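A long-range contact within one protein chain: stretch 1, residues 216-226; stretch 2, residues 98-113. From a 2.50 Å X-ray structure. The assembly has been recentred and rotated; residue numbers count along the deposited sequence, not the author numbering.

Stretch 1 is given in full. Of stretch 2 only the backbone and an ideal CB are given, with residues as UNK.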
# COMPACT_ATOMS: atom_id res chain seq x y z
N ASP A 216 -35.23 67.63 -44.37
CA ASP A 216 -36.12 66.48 -44.30
C ASP A 216 -35.94 65.73 -45.62
O ASP A 216 -35.98 66.33 -46.69
CB ASP A 216 -37.56 66.93 -44.17
CG ASP A 216 -38.49 65.79 -43.83
OD1 ASP A 216 -38.84 65.66 -42.65
OD2 ASP A 216 -38.83 65.02 -44.75
N THR A 217 -35.77 64.41 -45.54
CA THR A 217 -35.54 63.63 -46.74
C THR A 217 -36.65 62.68 -47.17
O THR A 217 -36.43 61.84 -48.05
CB THR A 217 -34.25 62.81 -46.61
OG1 THR A 217 -34.33 61.98 -45.44
CG2 THR A 217 -33.04 63.72 -46.50
N ARG A 218 -37.84 62.81 -46.59
CA ARG A 218 -38.93 61.91 -46.96
C ARG A 218 -39.46 62.17 -48.38
O ARG A 218 -40.01 61.26 -49.01
CB ARG A 218 -40.08 62.00 -45.95
CG ARG A 218 -41.07 63.14 -46.19
CD ARG A 218 -41.96 63.30 -44.97
NE ARG A 218 -41.16 63.70 -43.81
CZ ARG A 218 -41.44 63.38 -42.55
NH1 ARG A 218 -42.50 62.64 -42.26
NH2 ARG A 218 -40.64 63.80 -41.58
N ASN A 219 -39.29 63.39 -48.87
CA ASN A 219 -39.77 63.74 -50.21
C ASN A 219 -38.68 64.20 -51.16
O ASN A 219 -37.54 64.45 -50.77
CB ASN A 219 -40.80 64.88 -50.14
CG ASN A 219 -41.96 64.57 -49.24
OD1 ASN A 219 -42.56 63.49 -49.32
ND2 ASN A 219 -42.30 65.52 -48.38
N TRP A 220 -39.07 64.31 -52.43
CA TRP A 220 -38.20 64.83 -53.48
C TRP A 220 -38.87 66.18 -53.77
O TRP A 220 -40.10 66.29 -53.71
CB TRP A 220 -38.24 63.96 -54.74
CG TRP A 220 -37.47 62.68 -54.64
CD1 TRP A 220 -37.97 61.42 -54.56
CD2 TRP A 220 -36.04 62.54 -54.62
NE1 TRP A 220 -36.95 60.50 -54.48
CE2 TRP A 220 -35.75 61.16 -54.51
CE3 TRP A 220 -34.97 63.45 -54.67
CZ2 TRP A 220 -34.45 60.66 -54.46
CZ3 TRP A 220 -33.67 62.96 -54.62
CH2 TRP A 220 -33.42 61.57 -54.52
N TYR A 221 -38.08 67.20 -54.07
CA TYR A 221 -38.62 68.52 -54.35
C TYR A 221 -38.26 68.96 -55.76
O TYR A 221 -37.19 68.60 -56.27
CB TYR A 221 -38.09 69.51 -53.31
CG TYR A 221 -38.57 69.17 -51.91
CD1 TYR A 221 -39.74 69.72 -51.40
CD2 TYR A 221 -37.90 68.21 -51.15
CE1 TYR A 221 -40.25 69.31 -50.16
CE2 TYR A 221 -38.40 67.79 -49.91
CZ TYR A 221 -39.58 68.35 -49.43
OH TYR A 221 -40.11 67.92 -48.23
N GLY A 222 -39.14 69.72 -56.39
CA GLY A 222 -38.88 70.18 -57.74
C GLY A 222 -38.67 71.68 -57.87
O GLY A 222 -38.76 72.41 -56.89
N GLY A 223 -38.37 72.12 -59.09
CA GLY A 223 -38.17 73.54 -59.35
C GLY A 223 -36.74 74.01 -59.19
O GLY A 223 -35.92 73.35 -58.57
N GLU A 224 -36.45 75.17 -59.77
CA GLU A 224 -35.11 75.75 -59.68
C GLU A 224 -35.05 76.59 -58.41
O GLU A 224 -36.05 76.78 -57.72
CB GLU A 224 -34.83 76.69 -60.85
CG GLU A 224 -35.28 76.21 -62.22
CD GLU A 224 -34.95 77.22 -63.31
OE1 GLU A 224 -35.11 78.44 -63.07
OE2 GLU A 224 -34.53 76.80 -64.41
N ILE A 225 -33.85 77.07 -58.10
CA ILE A 225 -33.66 77.94 -56.95
C ILE A 225 -33.33 79.28 -57.60
O ILE A 225 -32.19 79.55 -57.98
CB ILE A 225 -32.50 77.47 -56.04
CG1 ILE A 225 -32.94 76.26 -55.21
CG2 ILE A 225 -32.10 78.58 -55.08
CD1 ILE A 225 -33.26 75.04 -56.00
N PRO A 226 -34.35 80.14 -57.76
CA PRO A 226 -34.25 81.46 -58.38
C PRO A 226 -33.37 82.45 -57.65
O PRO A 226 -32.89 82.21 -56.55
CB PRO A 226 -35.70 81.92 -58.44
CG PRO A 226 -36.24 81.38 -57.16
CD PRO A 226 -35.69 79.96 -57.16
N UNK A 98 -21.59 74.12 -60.61
CA UNK A 98 -22.30 72.91 -60.23
C UNK A 98 -23.81 73.09 -60.32
O UNK A 98 -24.49 72.26 -60.93
CB UNK A 98 -21.91 72.49 -58.81
N UNK A 99 -24.34 74.16 -59.75
CA UNK A 99 -25.78 74.36 -59.84
C UNK A 99 -26.18 74.48 -61.31
O UNK A 99 -27.15 73.86 -61.75
CB UNK A 99 -26.21 75.60 -59.06
N UNK A 100 -25.42 75.26 -62.06
CA UNK A 100 -25.69 75.47 -63.47
C UNK A 100 -25.82 74.18 -64.27
O UNK A 100 -26.73 74.04 -65.09
CB UNK A 100 -24.58 76.33 -64.08
N UNK A 101 -24.92 73.24 -64.03
CA UNK A 101 -24.93 71.98 -64.76
C UNK A 101 -26.01 70.97 -64.38
O UNK A 101 -26.26 70.04 -65.13
CB UNK A 101 -23.57 71.31 -64.58
N UNK A 102 -26.64 71.15 -63.22
CA UNK A 102 -27.68 70.21 -62.79
C UNK A 102 -29.02 70.88 -62.60
O UNK A 102 -30.00 70.24 -62.25
CB UNK A 102 -27.27 69.52 -61.49
N UNK A 103 -29.05 72.19 -62.84
CA UNK A 103 -30.25 73.00 -62.70
C UNK A 103 -31.45 72.38 -63.42
O UNK A 103 -32.53 72.22 -62.84
CB UNK A 103 -29.99 74.41 -63.24
N UNK A 104 -31.26 72.03 -64.68
CA UNK A 104 -32.35 71.47 -65.48
C UNK A 104 -32.87 70.16 -64.91
O UNK A 104 -34.08 69.94 -64.81
CB UNK A 104 -31.89 71.25 -66.92
N UNK A 105 -31.95 69.27 -64.54
CA UNK A 105 -32.32 67.98 -63.99
C UNK A 105 -33.05 68.16 -62.65
O UNK A 105 -34.06 67.51 -62.40
CB UNK A 105 -31.08 67.10 -63.82
N UNK A 106 -32.53 69.05 -61.81
CA UNK A 106 -33.14 69.33 -60.52
C UNK A 106 -34.58 69.76 -60.71
O UNK A 106 -35.50 69.21 -60.12
CB UNK A 106 -32.35 70.41 -59.77
N UNK A 107 -34.73 70.80 -61.53
CA UNK A 107 -36.02 71.39 -61.82
C UNK A 107 -37.07 70.37 -62.23
O UNK A 107 -38.19 70.38 -61.72
CB UNK A 107 -35.87 72.44 -62.92
N UNK A 108 -36.70 69.49 -63.14
CA UNK A 108 -37.64 68.51 -63.65
C UNK A 108 -37.82 67.21 -62.89
O UNK A 108 -38.94 66.73 -62.73
CB UNK A 108 -37.22 68.16 -65.08
N UNK A 109 -36.73 66.64 -62.40
CA UNK A 109 -36.84 65.36 -61.73
C UNK A 109 -36.78 65.33 -60.21
O UNK A 109 -37.06 64.30 -59.60
CB UNK A 109 -35.72 64.46 -62.26
N UNK A 110 -36.41 66.45 -59.59
CA UNK A 110 -36.39 66.47 -58.14
C UNK A 110 -35.06 66.41 -57.42
O UNK A 110 -34.06 65.90 -57.96
CB UNK A 110 -37.23 65.29 -57.64
N UNK A 111 -35.06 66.90 -56.19
CA UNK A 111 -33.85 66.94 -55.38
C UNK A 111 -34.16 66.93 -53.88
O UNK A 111 -35.30 67.12 -53.47
CB UNK A 111 -33.03 68.18 -55.73
N UNK A 112 -33.11 66.71 -53.09
CA UNK A 112 -33.19 66.69 -51.63
C UNK A 112 -31.94 67.36 -51.11
O UNK A 112 -30.90 67.32 -51.77
CB UNK A 112 -33.33 65.27 -51.08
N UNK A 113 -32.04 67.94 -49.92
CA UNK A 113 -30.88 68.53 -49.28
C UNK A 113 -30.70 67.70 -48.02
O UNK A 113 -31.61 67.61 -47.19
CB UNK A 113 -31.05 70.02 -48.99

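Stretch 2 is a helix, kinked around 104 and 105, that gives way at 110 to a strand that continues beyond the stretch, and stretch 1 runs past its last turns. Positions 98, 100, 101, 102 and 105 have ideal CB atoms with nothing of stretch 1 within 5.5 Å, so the contact sets no preference there; they are Arg98, Lys100, Met101, Val102 and Met105.

Position 99 also starts far off, but its CA-to-CB bond points toward stretch 1, where the backbone around Ile225 offers polar atoms. A long side chain with a polar end would suit, aromatic or not. It is Tyr99, whose OH accepts a hydrogen bond from Ile225 N (2.8 Å).

At 103 the bond points sideways, with the ideal CB 5.3 Å from Glu224 OE2. A basic residue or a polar one of some length would answer the carboxylate. Lys103 is fully extended, and its NZ stops 4.1 Å from Glu224 OE2, beyond a salt bridge; a water joins NZ to Glu224 OE1 instead. Position 104 points away and could be almost anything; it is Ser104.

Position 106 points sideways, its ideal CB 4.8 Å from Gly223 O, and the apolar side chain of Ile225 is within reach of a flexible residue. Leucine or methionine would both be reasonable. Met106 brings CE to 3.6 Å from Ile225 CD1.

The ideal CB of 107 is 3.9 Å from Glu224 CG, so an aliphatic stem is favoured, with a positive end plausible beside the carboxylate. Lys107 packs its CD 3.8 Å from Glu224 CG, and a water bridges its NZ to Glu224 OE2. Its carbonyl O accepts a hydrogen bond from Gly223 N (3.2 Å). Positions 108 and 109 point away and are little constrained by stretch 1; they are Thr108 and Tyr109.

At 110 the backbone decides. Phi is 105° and psi 157°, angles at which a CB would be jammed against the preceding carbonyl O, and the ideal CB is also a tight 3.4 Å from Trp220 CB. Glycine is called for, and Gly110 places its CA 2.9 Å from Tyr221 O in a CA-H...O contact.

Position 111 pairs with Tyr221 in a single antiparallel bridge: its N donates to Tyr221 O (2.7 Å) and its O accepts from Tyr221 N (2.8 Å). Although CA-to-CB points away overall, a large side chain could fold back over Tyr221 CB, and a donor could reach Gly223 O. Trp111 does both, its six-membered ring lying over Tyr221 CB and NE1 donating to Gly223 O (3.2 Å).

The ideal CB of 112 is 4.2 Å from Trp220 CZ3, with Thr217 O further along; a long aliphatic chain, preferably ending in a donor, fits. Lys112 lays CE over the face of the Trp220 six-membered ring, adds a cation-pi contact, and donates from NZ to Thr217 O (3.0 Å).

Position 113 points sideways with nothing near its CB, leaving the choice open; it is Val113, whose N reaches Asp216 O through a water.

Stretch 2 (98-113) RYKMVKSMMKTYGWKV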
# COMPACT_ATOMS: atom_id res chain seq x y z
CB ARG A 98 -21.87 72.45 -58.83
CG ARG A 98 -20.42 71.98 -58.82
CD ARG A 98 -20.00 71.23 -57.56
NE ARG A 98 -18.68 70.64 -57.77
CZ ARG A 98 -18.20 69.58 -57.13
NH1 ARG A 98 -18.93 68.96 -56.21
NH2 ARG A 98 -16.99 69.12 -57.43
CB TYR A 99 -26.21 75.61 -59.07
CG TYR A 99 -27.67 75.98 -59.29
CD1 TYR A 99 -28.67 75.01 -59.26
CD2 TYR A 99 -28.04 77.30 -59.53
CE1 TYR A 99 -30.01 75.34 -59.47
CE2 TYR A 99 -29.38 77.65 -59.74
CZ TYR A 99 -30.36 76.66 -59.71
OH TYR A 99 -31.68 77.01 -59.93
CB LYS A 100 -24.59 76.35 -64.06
CG LYS A 100 -24.80 76.73 -65.51
CD LYS A 100 -23.65 77.62 -65.98
CE LYS A 100 -23.80 78.04 -67.44
NZ LYS A 100 -22.66 78.90 -67.88
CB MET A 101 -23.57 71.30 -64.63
CG MET A 101 -22.41 72.16 -65.09
SD MET A 101 -22.45 72.44 -66.85
CE MET A 101 -21.35 71.18 -67.39
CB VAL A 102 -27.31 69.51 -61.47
CG1 VAL A 102 -26.05 68.70 -61.65
CG2 VAL A 102 -27.14 70.53 -60.36
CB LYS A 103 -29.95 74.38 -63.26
CG LYS A 103 -31.08 75.38 -63.24
CD LYS A 103 -30.57 76.64 -63.93
CE LYS A 103 -31.60 77.73 -64.03
NZ LYS A 103 -31.03 78.83 -64.87
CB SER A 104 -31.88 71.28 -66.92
OG SER A 104 -32.99 71.13 -67.78
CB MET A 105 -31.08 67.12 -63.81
CG MET A 105 -31.37 65.63 -63.79
SD MET A 105 -29.89 64.66 -63.44
CE MET A 105 -28.98 64.93 -64.93
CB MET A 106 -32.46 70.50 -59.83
CG MET A 106 -31.14 70.22 -59.22
SD MET A 106 -30.58 71.78 -58.54
CE MET A 106 -31.75 72.02 -57.18
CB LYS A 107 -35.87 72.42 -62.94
CG LYS A 107 -37.19 73.03 -63.40
CD LYS A 107 -37.02 73.86 -64.66
CE LYS A 107 -36.52 73.00 -65.83
NZ LYS A 107 -36.38 73.77 -67.10
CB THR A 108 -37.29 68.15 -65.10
OG1 THR A 108 -37.26 69.35 -65.89
CG2 THR A 108 -38.33 67.19 -65.67
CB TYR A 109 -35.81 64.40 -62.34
CG TYR A 109 -36.08 64.21 -63.82
CD1 TYR A 109 -37.15 63.43 -64.25
CD2 TYR A 109 -35.31 64.87 -64.78
CE1 TYR A 109 -37.46 63.32 -65.60
CE2 TYR A 109 -35.62 64.77 -66.14
CZ TYR A 109 -36.70 63.99 -66.54
OH TYR A 109 -37.03 63.89 -67.87
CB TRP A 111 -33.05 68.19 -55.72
CG TRP A 111 -33.90 69.44 -55.74
CD1 TRP A 111 -34.48 70.02 -56.83
CD2 TRP A 111 -34.29 70.23 -54.61
NE1 TRP A 111 -35.21 71.12 -56.45
CE2 TRP A 111 -35.11 71.27 -55.09
CE3 TRP A 111 -34.02 70.15 -53.23
CZ2 TRP A 111 -35.67 72.24 -54.25
CZ3 TRP A 111 -34.58 71.12 -52.39
CH2 TRP A 111 -35.40 72.15 -52.90
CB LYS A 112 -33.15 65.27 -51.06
CG LYS A 112 -34.29 64.38 -51.35
CD LYS A 112 -34.03 63.02 -50.72
CE LYS A 112 -35.18 62.08 -50.99
NZ LYS A 112 -34.94 60.74 -50.40
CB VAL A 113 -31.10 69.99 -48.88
CG1 VAL A 113 -29.89 70.50 -48.11
CG2 VAL A 113 -31.32 70.84 -50.12
O HOH W 1 -33.29 80.36 -64.74
O HOH W 2 -33.58 74.82 -66.30
O HOH W 3 -34.21 68.02 -47.91
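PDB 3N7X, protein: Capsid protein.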